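Local coordinates for protein nucleocapsid (Crimean-congo hemorrhagic fever virus, PDB 4AKL) that binds single- and double-stranded RNA, probably packages the viral genome, and displays sequence-nonspecific DNA endonuclease activity, at residues V89-L93 with V319-F324; G92-E97 with Y311-Y315; T102-W106 with E121-Y126. All coordinates share one frame; numbering follows the deposited sequence.

Contact 1 of 3, residues V89-L93 with V319-F324; sequences VKKGL and VTPETF
Val89 stands with its methyl CG2 almost exactly over the centre of the Phe324 ring, 3.7 Å from CG2 to the ring centroid and 8° off the ring normal, a CH-pi contact in which one methyl touches all six ring carbons about equally. CG1, anti to the backbone N of Val89 (chi1 166°), fits between Pro321, 3.9 Å from its CA, and the root of the Phe324 side chain. One turn on, Leu93 brings CD1 against the loop backbone, 3.6 Å from Val319 O and 4.0 Å from Pro321 CD. On the solvent-exposed side the aliphatic part of Lys90 passes across the proline ring at about a right angle, CG to Pro321 CG 3.7 Å, before the chain bends and carries its ammonium group away. The contact is van der Waals in kind, mostly between apolar side chains. What shapes the loop is an ST motif: Thr320 OG1 accepts from Thr323 N at 3.0 Å, and in return Thr320 N donates to Thr323 OG1 in a nearly straight bond of 172°. This reciprocal pair is consistent with a turn held in shape round Pro321, at whose end Phe324 meets Val89. Segment 319-324 lies in the connection between helix 306-316 and helix 324-336 and rests on helix 86-98; Leu314 of helix 306-316 touches Leu93, Val319 and Phe324, while Phe392 of helix 385-392 meets Phe324 edge-to-face.

Contact 2 of 3, residues G92-E97 with Y311-Y315; sequences GLEWFE and YYWLY
An aromatic cluster of Phe96, Tyr312 and Tyr315 fills the crossing of helices 86-98 and 306-316 in this largely helical nucleocapsid; the two short segments pass at -68° with their axes 9.0 Å apart. Phe96 is the centre of it. Its CG lies anti to the carbonyl carbon (chi1 -68°), which lets the ring reach across to helix 306-316 while CB stays back over the middle of the Tyr315 ring, 3.4 Å from CB to that centroid and close to the ring normal. This CH-pi contact ties the two residues more closely than their rings do: these are near parallel, but slid so far apart that they barely overlap. Beyond Tyr315, the ring of Phe96 lies against the backbone of the other helix, with Tyr312 CA over one face and Phe96 CZ 3.6 Å from Tyr312 CA. CE1 of Phe96 comes to the edge of the Tyr312 ring, 3.6 Å from Tyr312 CD1, the planes oblique at 49°. Trp95 CE3, from the same helix as Phe96, covers the opposite face of the Phe96 ring.

Toward the start of segment 92-97, Gly92 packs against Tyr311: the tyrosine ring lies directly against the glycine backbone, CD1 3.7 Å from Gly92 C, and Tyr311 OH is bonded to Ala83 O. Tyr312 OH likewise finds its partner outside, Asp107 OD1. The Glu97 carboxylate approaches the edge of the Tyr315 ring. Leu93 points its second methyl, CD2, against helix 306-316, 3.5 Å from Leu314 CB and equally far from the backbone Tyr315 N.

Contact 3 of 3, residues T102-W106 with E121-Y126; sequences TIKSW and EQLFNY
Gln122 begins the run of contacts, reaching out along an extended chain to donate from NE2 to Ser105 O at 2.8 Å. The bond is nearly straight and the acceptor lies in the amide plane, although the donor is tilted from the plane of the Ser105 carbonyl. The other end of the same amide, OE1, accepts from Lys119 N, so both ends of the group are held and its rotation is fixed. One turn later Asn125 points straight at the loop, its CG anti to the backbone N (chi1 -179°). ND2 donates to Thr102 O at 2.9 Å, nearly along the C=O axis of Thr102, while OD1 receives Trp106 NE1 at 2.7 Å. That second bond is bent, 135° at the hydrogen, and the indole and amide planes stand 70° apart. Ser105 OG lies against the amide, 3.3 Å from Asn125 CG. Tyr126 follows and takes one face of the indole: CB sits over the five-membered ring, and the tyrosine edge is turned toward the six-membered ring in a T-shaped pair, centroids 5.4 Å apart. The opposite face of the indole meets Ile103 O. Tyr126 OH is bonded to Ser309 OG and Asp305 N, which links this pair to the start of helix 306-316. Two side-chain amides of helix 120-136 thus serve Thr102 O just before helix 104-107 and Ser105 O within it, and Asn125, donor and acceptor at once, satisfies the buried indole N-H and, with Tyr126, should limit its rotation.

How the contacts relate
From the N terminus, helix 86-98 comes first and supplies a segment to both contact 1 and contact 2, which share Gly92 and Leu93. Just after it, contact 3 closes a short loop of 14 residues between 102-106 and 121-126. The chain then runs on through nearly 180 residues before helix 306-316 returns to close contact 2, and the loop behind that helix closes contact 1. Contact 3 thus lies within the spans of both others, which start from one stretch and close in succession. Contacts 1 and 2 adjoin through Leu314. Tyr312 on Trp106 and Phe96 on Ile103 join helices 86-98 and 306-316 to segment 102-106, which contact 3 ties to helix 120-136.

Contact 1 of 3, residues V89-L93 with V319-F324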
loop_
_atom_site.group_PDB
_atom_site.type_symbol
_atom_site.label_atom_id
_atom_site.label_comp_id
_atom_site.label_asym_id
_atom_site.label_seq_id
_atom_site.Cartn_x
_atom_site.Cartn_y
_atom_site.Cartn_z
ATOM N N VAL A 89 -17.229 -5.374 -8.658
ATOM C CA VAL A 89 -17.087 -4.343 -9.725
ATOM C C VAL A 89 -18.129 -3.198 -9.606
ATOM O O VAL A 89 -17.751 -2.002 -9.670
ATOM C CB VAL A 89 -17.065 -4.982 -11.137
ATOM C CG1 VAL A 89 -17.269 -3.922 -12.281
ATOM C CG2 VAL A 89 -15.722 -5.719 -11.346
ATOM N N LYS A 90 -19.410 -3.544 -9.420
ATOM C CA LYS A 90 -20.445 -2.523 -9.259
ATOM C C LYS A 90 -20.260 -1.705 -7.980
ATOM O O LYS A 90 -20.244 -0.497 -8.002
ATOM C CB LYS A 90 -21.855 -3.119 -9.241
ATOM C CG LYS A 90 -22.463 -3.294 -10.610
ATOM C CD LYS A 90 -23.893 -3.846 -10.541
ATOM C CE LYS A 90 -23.918 -5.366 -10.382
ATOM N NZ LYS A 90 -25.293 -5.850 -9.888
ATOM N N LYS A 91 -20.142 -2.391 -6.865
ATOM C CA LYS A 91 -19.995 -1.689 -5.600
ATOM C C LYS A 91 -18.723 -0.906 -5.556
ATOM O O LYS A 91 -18.748 0.255 -5.179
ATOM C CB LYS A 91 -20.089 -2.649 -4.437
ATOM C CG LYS A 91 -21.549 -3.201 -4.283
ATOM C CD LYS A 91 -21.746 -3.869 -2.973
ATOM C CE LYS A 91 -20.997 -5.171 -2.855
ATOM N NZ LYS A 91 -21.574 -6.003 -1.685
ATOM N N GLY A 92 -17.632 -1.528 -5.979
ATOM C CA GLY A 92 -16.288 -0.888 -6.002
ATOM C C GLY A 92 -16.161 0.380 -6.847
ATOM O O GLY A 92 -15.446 1.308 -6.475
ATOM N N LEU A 93 -16.851 0.428 -7.978
ATOM C CA LEU A 93 -16.882 1.660 -8.818
ATOM C C LEU A 93 -17.865 2.657 -8.253
ATOM O O LEU A 93 -17.550 3.886 -8.112
ATOM C CB LEU A 93 -17.244 1.329 -10.257
ATOM C CG LEU A 93 -16.157 0.636 -11.052
ATOM C CD1 LEU A 93 -16.772 0.086 -12.312
ATOM C CD2 LEU A 93 -14.909 1.582 -11.345
ATOM N N VAL A 319 -14.375 3.709 -16.404
ATOM C CA VAL A 319 -14.766 2.327 -16.651
ATOM C C VAL A 319 -16.133 2.025 -15.988
ATOM O O VAL A 319 -16.409 2.487 -14.911
ATOM C CB VAL A 319 -13.700 1.347 -16.170
ATOM C CG1 VAL A 319 -14.168 -0.071 -16.343
ATOM C CG2 VAL A 319 -12.352 1.616 -16.919
ATOM N N THR A 320 -16.977 1.247 -16.655
ATOM C CA THR A 320 -18.302 0.932 -16.107
ATOM C C THR A 320 -18.367 -0.561 -15.897
ATOM O O THR A 320 -17.495 -1.301 -16.395
ATOM C CB THR A 320 -19.422 1.364 -17.047
ATOM O OG1 THR A 320 -19.505 0.449 -18.156
ATOM C CG2 THR A 320 -19.210 2.816 -17.544
ATOM N N PRO A 321 -19.379 -1.032 -15.158
ATOM C CA PRO A 321 -19.559 -2.471 -15.071
ATOM C C PRO A 321 -19.666 -3.096 -16.461
ATOM O O PRO A 321 -19.191 -4.217 -16.664
ATOM C CB PRO A 321 -20.863 -2.602 -14.291
ATOM C CG PRO A 321 -20.823 -1.395 -13.382
ATOM C CD PRO A 321 -20.248 -0.310 -14.207
ATOM N N GLU A 322 -20.250 -2.364 -17.420
ATOM C CA GLU A 322 -20.434 -2.928 -18.761
ATOM C C GLU A 322 -19.152 -2.954 -19.609
ATOM O O GLU A 322 -18.990 -3.849 -20.390
ATOM C CB GLU A 322 -21.617 -2.254 -19.498
ATOM C CG GLU A 322 -23.003 -2.597 -18.877
ATOM C CD GLU A 322 -23.230 -1.910 -17.510
ATOM O OE1 GLU A 322 -22.714 -0.765 -17.291
ATOM O OE2 GLU A 322 -23.897 -2.514 -16.639
ATOM N N THR A 323 -18.253 -1.991 -19.458
ATOM C CA THR A 323 -16.983 -2.019 -20.201
ATOM C C THR A 323 -15.861 -2.713 -19.441
ATOM O O THR A 323 -14.792 -2.973 -20.017
ATOM C CB THR A 323 -16.524 -0.605 -20.563
ATOM O OG1 THR A 323 -16.433 0.182 -19.384
ATOM C CG2 THR A 323 -17.537 0.051 -21.516
ATOM N N PHE A 324 -16.089 -3.034 -18.158
ATOM C CA PHE A 324 -15.025 -3.676 -17.334
ATOM C C PHE A 324 -14.432 -4.927 -17.945
ATOM O O PHE A 324 -13.229 -5.099 -17.890
ATOM C CB PHE A 324 -15.532 -3.996 -15.917
ATOM C CG PHE A 324 -14.583 -4.824 -15.127
ATOM C CD1 PHE A 324 -13.506 -4.238 -14.473
ATOM C CD2 PHE A 324 -14.728 -6.193 -15.062
ATOM C CE1 PHE A 324 -12.607 -5.020 -13.754
ATOM C CE2 PHE A 324 -13.831 -6.965 -14.337
ATOM C CZ PHE A 324 -12.802 -6.385 -13.697
#

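Contact 2 of 3, residues G92-E97 with Y311-Y315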
loop_
_atom_site.group_PDB
_atom_site.type_symbol
_atom_site.label_atom_id
_atom_site.label_comp_id
_atom_site.label_asym_id
_atom_site.label_seq_id
_atom_site.Cartn_x
_atom_site.Cartn_y
_atom_site.Cartn_z
ATOM N N GLY A 92 -17.632 -1.528 -5.979
ATOM C CA GLY A 92 -16.288 -0.888 -6.002
ATOM C C GLY A 92 -16.161 0.380 -6.847
ATOM O O GLY A 92 -15.446 1.308 -6.475
ATOM N N LEU A 93 -16.851 0.428 -7.978
ATOM C CA LEU A 93 -16.882 1.660 -8.818
ATOM C C LEU A 93 -17.865 2.657 -8.253
ATOM O O LEU A 93 -17.550 3.886 -8.112
ATOM C CB LEU A 93 -17.244 1.329 -10.257
ATOM C CG LEU A 93 -16.157 0.636 -11.052
ATOM C CD1 LEU A 93 -16.772 0.086 -12.312
ATOM C CD2 LEU A 93 -14.909 1.582 -11.345
ATOM N N GLU A 94 -19.056 2.173 -7.900
ATOM C CA GLU A 94 -20.083 3.095 -7.338
ATOM C C GLU A 94 -19.558 3.804 -6.085
ATOM O O GLU A 94 -19.850 4.977 -5.862
ATOM C CB GLU A 94 -21.411 2.372 -7.078
ATOM C CG GLU A 94 -22.658 3.257 -6.641
ATOM C CD GLU A 94 -23.076 4.419 -7.636
ATOM O OE1 GLU A 94 -22.542 4.552 -8.769
ATOM O OE2 GLU A 94 -23.960 5.213 -7.236
ATOM N N TRP A 95 -18.737 3.120 -5.293
ATOM C CA TRP A 95 -18.246 3.740 -4.062
ATOM C C TRP A 95 -17.597 5.148 -4.312
ATOM O O TRP A 95 -17.848 6.081 -3.558
ATOM C CB TRP A 95 -17.302 2.810 -3.345
ATOM C CG TRP A 95 -16.882 3.303 -1.972
ATOM C CD1 TRP A 95 -17.445 2.959 -0.785
ATOM C CD2 TRP A 95 -15.812 4.211 -1.665
ATOM N NE1 TRP A 95 -16.796 3.610 0.260
ATOM C CE2 TRP A 95 -15.785 4.376 -0.254
ATOM C CE3 TRP A 95 -14.870 4.909 -2.439
ATOM C CZ2 TRP A 95 -14.856 5.215 0.397
ATOM C CZ3 TRP A 95 -13.938 5.761 -1.777
ATOM C CH2 TRP A 95 -13.939 5.890 -0.389
ATOM N N PHE A 96 -16.785 5.281 -5.363
ATOM C CA PHE A 96 -16.146 6.573 -5.706
ATOM C C PHE A 96 -17.158 7.669 -6.024
ATOM O O PHE A 96 -16.973 8.814 -5.648
ATOM C CB PHE A 96 -15.093 6.365 -6.837
ATOM C CG PHE A 96 -13.938 5.579 -6.358
ATOM C CD1 PHE A 96 -12.926 6.201 -5.651
ATOM C CD2 PHE A 96 -13.890 4.189 -6.543
ATOM C CE1 PHE A 96 -11.842 5.468 -5.153
ATOM C CE2 PHE A 96 -12.821 3.454 -6.046
ATOM C CZ PHE A 96 -11.800 4.088 -5.358
ATOM N N GLU A 97 -18.240 7.283 -6.681
ATOM C CA GLU A 97 -19.345 8.184 -6.985
ATOM C C GLU A 97 -20.055 8.681 -5.716
ATOM O O GLU A 97 -20.429 9.850 -5.628
ATOM C CB GLU A 97 -20.356 7.464 -7.886
ATOM C CG GLU A 97 -20.899 8.341 -8.997
ATOM C CD GLU A 97 -19.861 8.578 -10.052
ATOM O OE1 GLU A 97 -19.526 7.596 -10.780
ATOM O OE2 GLU A 97 -19.379 9.743 -10.155
ATOM N N TYR A 311 -9.189 0.056 -8.296
ATOM C CA TYR A 311 -10.568 0.465 -8.523
ATOM C C TYR A 311 -10.652 1.996 -8.739
ATOM O O TYR A 311 -11.476 2.482 -9.556
ATOM C CB TYR A 311 -11.488 -0.012 -7.380
ATOM C CG TYR A 311 -12.175 -1.309 -7.728
ATOM C CD1 TYR A 311 -13.300 -1.314 -8.503
ATOM C CD2 TYR A 311 -11.668 -2.533 -7.316
ATOM C CE1 TYR A 311 -13.941 -2.509 -8.850
ATOM C CE2 TYR A 311 -12.287 -3.722 -7.655
ATOM C CZ TYR A 311 -13.419 -3.704 -8.423
ATOM O OH TYR A 311 -13.990 -4.875 -8.771
ATOM N N TYR A 312 -9.804 2.746 -8.037
ATOM C CA TYR A 312 -9.724 4.163 -8.241
ATOM C C TYR A 312 -9.366 4.470 -9.716
ATOM O O TYR A 312 -9.932 5.392 -10.326
ATOM C CB TYR A 312 -8.704 4.771 -7.301
ATOM C CG TYR A 312 -8.491 6.219 -7.533
ATOM C CD1 TYR A 312 -9.527 7.128 -7.343
ATOM C CD2 TYR A 312 -7.254 6.705 -7.951
ATOM C CE1 TYR A 312 -9.344 8.501 -7.565
ATOM C CE2 TYR A 312 -7.059 8.105 -8.184
ATOM C CZ TYR A 312 -8.093 8.979 -7.987
ATOM O OH TYR A 312 -7.917 10.341 -8.218
ATOM N N TRP A 313 -8.441 3.691 -10.291
ATOM C CA TRP A 313 -7.999 3.941 -11.667
ATOM C C TRP A 313 -9.093 3.590 -12.640
ATOM O O TRP A 313 -9.289 4.314 -13.618
ATOM C CB TRP A 313 -6.663 3.227 -11.990
ATOM C CG TRP A 313 -5.511 3.775 -11.151
ATOM C CD1 TRP A 313 -5.308 5.102 -10.781
ATOM C CD2 TRP A 313 -4.462 3.037 -10.555
ATOM N NE1 TRP A 313 -4.181 5.216 -10.018
ATOM C CE2 TRP A 313 -3.637 3.959 -9.860
ATOM C CE3 TRP A 313 -4.117 1.682 -10.554
ATOM C CZ2 TRP A 313 -2.516 3.573 -9.181
ATOM C CZ3 TRP A 313 -3.007 1.296 -9.872
ATOM C CH2 TRP A 313 -2.207 2.236 -9.187
ATOM N N LEU A 314 -9.808 2.503 -12.383
ATOM C CA LEU A 314 -10.996 2.220 -13.162
ATOM C C LEU A 314 -11.984 3.385 -13.120
ATOM O O LEU A 314 -12.445 3.853 -14.168
ATOM C CB LEU A 314 -11.703 1.009 -12.649
ATOM C CG LEU A 314 -11.092 -0.360 -12.728
ATOM C CD1 LEU A 314 -12.169 -1.354 -12.234
ATOM C CD2 LEU A 314 -10.599 -0.705 -14.163
ATOM N N TYR A 315 -12.275 3.874 -11.918
ATOM C CA TYR A 315 -13.172 5.017 -11.765
ATOM C C TYR A 315 -12.653 6.220 -12.570
ATOM O O TYR A 315 -13.376 6.750 -13.404
ATOM C CB TYR A 315 -13.402 5.311 -10.277
ATOM C CG TYR A 315 -13.862 6.663 -10.001
ATOM C CD1 TYR A 315 -15.218 7.017 -10.161
ATOM C CD2 TYR A 315 -12.986 7.616 -9.574
ATOM C CE1 TYR A 315 -15.650 8.341 -9.872
ATOM C CE2 TYR A 315 -13.417 8.927 -9.301
ATOM C CZ TYR A 315 -14.740 9.269 -9.453
ATOM O OH TYR A 315 -15.128 10.580 -9.170
#

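Contact 3 of 3, residues T102-W106 with E121-Y126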
loop_
_atom_site.group_PDB
_atom_site.type_symbol
_atom_site.label_atom_id
_atom_site.label_comp_id
_atom_site.label_asym_id
_atom_site.label_seq_id
_atom_site.Cartn_x
_atom_site.Cartn_y
_atom_site.Cartn_z
ATOM N N THR A 102 -15.041 12.643 0.344
ATOM C CA THR A 102 -14.056 12.213 1.351
ATOM C C THR A 102 -12.608 12.024 0.839
ATOM O O THR A 102 -11.679 12.000 1.638
ATOM C CB THR A 102 -14.488 10.886 2.087
ATOM O OG1 THR A 102 -15.302 10.109 1.225
ATOM C CG2 THR A 102 -15.270 11.173 3.339
ATOM N N ILE A 103 -12.438 11.875 -0.484
ATOM C CA ILE A 103 -11.143 11.657 -1.096
ATOM C C ILE A 103 -10.630 12.841 -1.903
ATOM O O ILE A 103 -9.604 12.748 -2.551
ATOM C CB ILE A 103 -11.185 10.420 -1.963
ATOM C CG1 ILE A 103 -11.950 10.640 -3.278
ATOM C CG2 ILE A 103 -11.805 9.255 -1.144
ATOM C CD1 ILE A 103 -11.678 9.551 -4.321
ATOM N N LYS A 104 -11.335 13.967 -1.836
ATOM C CA LYS A 104 -11.019 15.139 -2.632
ATOM C C LYS A 104 -9.573 15.658 -2.417
ATOM O O LYS A 104 -9.000 16.264 -3.314
ATOM C CB LYS A 104 -12.075 16.272 -2.393
ATOM C CG LYS A 104 -12.074 16.885 -1.014
ATOM C CD LYS A 104 -12.780 18.296 -0.931
ATOM C CE LYS A 104 -14.328 18.230 -0.849
ATOM N NZ LYS A 104 -14.899 19.301 0.088
ATOM N N SER A 105 -8.993 15.403 -1.237
ATOM C CA SER A 105 -7.658 15.944 -0.915
ATOM C C SER A 105 -6.560 15.469 -1.890
ATOM O O SER A 105 -5.628 16.231 -2.215
ATOM C CB SER A 105 -7.269 15.686 0.575
ATOM O OG SER A 105 -7.092 14.319 0.862
ATOM N N TRP A 106 -6.691 14.223 -2.356
ATOM C CA TRP A 106 -5.821 13.663 -3.382
ATOM C C TRP A 106 -6.470 13.570 -4.756
ATOM O O TRP A 106 -5.800 13.828 -5.774
ATOM C CB TRP A 106 -5.262 12.278 -2.950
ATOM C CG TRP A 106 -6.201 11.288 -2.312
ATOM C CD1 TRP A 106 -6.613 11.261 -1.010
ATOM C CD2 TRP A 106 -6.801 10.178 -2.937
ATOM N NE1 TRP A 106 -7.447 10.219 -0.791
ATOM C CE2 TRP A 106 -7.579 9.521 -1.957
ATOM C CE3 TRP A 106 -6.766 9.668 -4.225
ATOM C CZ2 TRP A 106 -8.313 8.385 -2.228
ATOM C CZ3 TRP A 106 -7.509 8.543 -4.506
ATOM C CH2 TRP A 106 -8.260 7.901 -3.503
ATOM N N GLU A 121 -1.126 14.650 4.640
ATOM C CA GLU A 121 -2.571 14.524 4.852
ATOM C C GLU A 121 -3.188 13.754 3.673
ATOM O O GLU A 121 -4.066 12.952 3.867
ATOM C CB GLU A 121 -3.274 15.892 4.964
ATOM C CG GLU A 121 -3.059 16.740 6.227
ATOM C CD GLU A 121 -1.723 17.553 6.267
ATOM O OE1 GLU A 121 -0.971 17.581 5.249
ATOM O OE2 GLU A 121 -1.460 18.145 7.350
ATOM N N GLN A 122 -2.698 14.023 2.454
ATOM C CA GLN A 122 -3.122 13.288 1.240
ATOM C C GLN A 122 -2.813 11.792 1.370
ATOM O O GLN A 122 -3.615 10.983 0.926
ATOM C CB GLN A 122 -2.482 13.868 -0.020
ATOM C CG GLN A 122 -2.933 15.308 -0.321
ATOM C CD GLN A 122 -2.162 15.921 -1.452
ATOM O OE1 GLN A 122 -0.965 16.042 -1.365
ATOM N NE2 GLN A 122 -2.854 16.320 -2.522
ATOM N N LEU A 123 -1.685 11.439 1.997
ATOM C CA LEU A 123 -1.349 10.022 2.243
ATOM C C LEU A 123 -2.275 9.428 3.268
ATOM O O LEU A 123 -2.816 8.327 3.031
ATOM C CB LEU A 123 0.101 9.787 2.733
ATOM C CG LEU A 123 1.241 10.075 1.797
ATOM C CD1 LEU A 123 2.610 9.853 2.425
ATOM C CD2 LEU A 123 1.066 9.202 0.508
ATOM N N PHE A 124 -2.464 10.134 4.410
ATOM C CA PHE A 124 -3.336 9.592 5.467
ATOM C C PHE A 124 -4.751 9.420 5.001
ATOM O O PHE A 124 -5.347 8.382 5.270
ATOM C CB PHE A 124 -3.325 10.460 6.716
ATOM C CG PHE A 124 -2.062 10.369 7.518
ATOM C CD1 PHE A 124 -1.201 9.265 7.436
ATOM C CD2 PHE A 124 -1.739 11.382 8.386
ATOM C CE1 PHE A 124 -0.041 9.217 8.216
ATOM C CE2 PHE A 124 -0.583 11.318 9.154
ATOM C CZ PHE A 124 0.259 10.225 9.058
ATOM N N ASN A 125 -5.284 10.421 4.271
ATOM C CA ASN A 125 -6.624 10.364 3.745
ATOM C C ASN A 125 -6.816 9.164 2.807
ATOM O O ASN A 125 -7.857 8.500 2.846
ATOM C CB ASN A 125 -6.962 11.688 3.039
ATOM C CG ASN A 125 -8.387 11.720 2.455
ATOM O OD1 ASN A 125 -8.704 11.013 1.488
ATOM N ND2 ASN A 125 -9.240 12.556 3.032
ATOM N N TYR A 126 -5.802 8.875 1.973
ATOM C CA TYR A 126 -5.906 7.771 1.052
ATOM C C TYR A 126 -5.964 6.443 1.835
ATOM O O TYR A 126 -6.721 5.577 1.505
ATOM C CB TYR A 126 -4.691 7.773 0.071
ATOM C CG TYR A 126 -4.443 6.450 -0.613
ATOM C CD1 TYR A 126 -3.673 5.496 -0.026
ATOM C CD2 TYR A 126 -4.994 6.165 -1.840
ATOM C CE1 TYR A 126 -3.425 4.258 -0.660
ATOM C CE2 TYR A 126 -4.770 4.913 -2.495
ATOM C CZ TYR A 126 -3.983 3.967 -1.887
ATOM O OH TYR A 126 -3.696 2.717 -2.483
#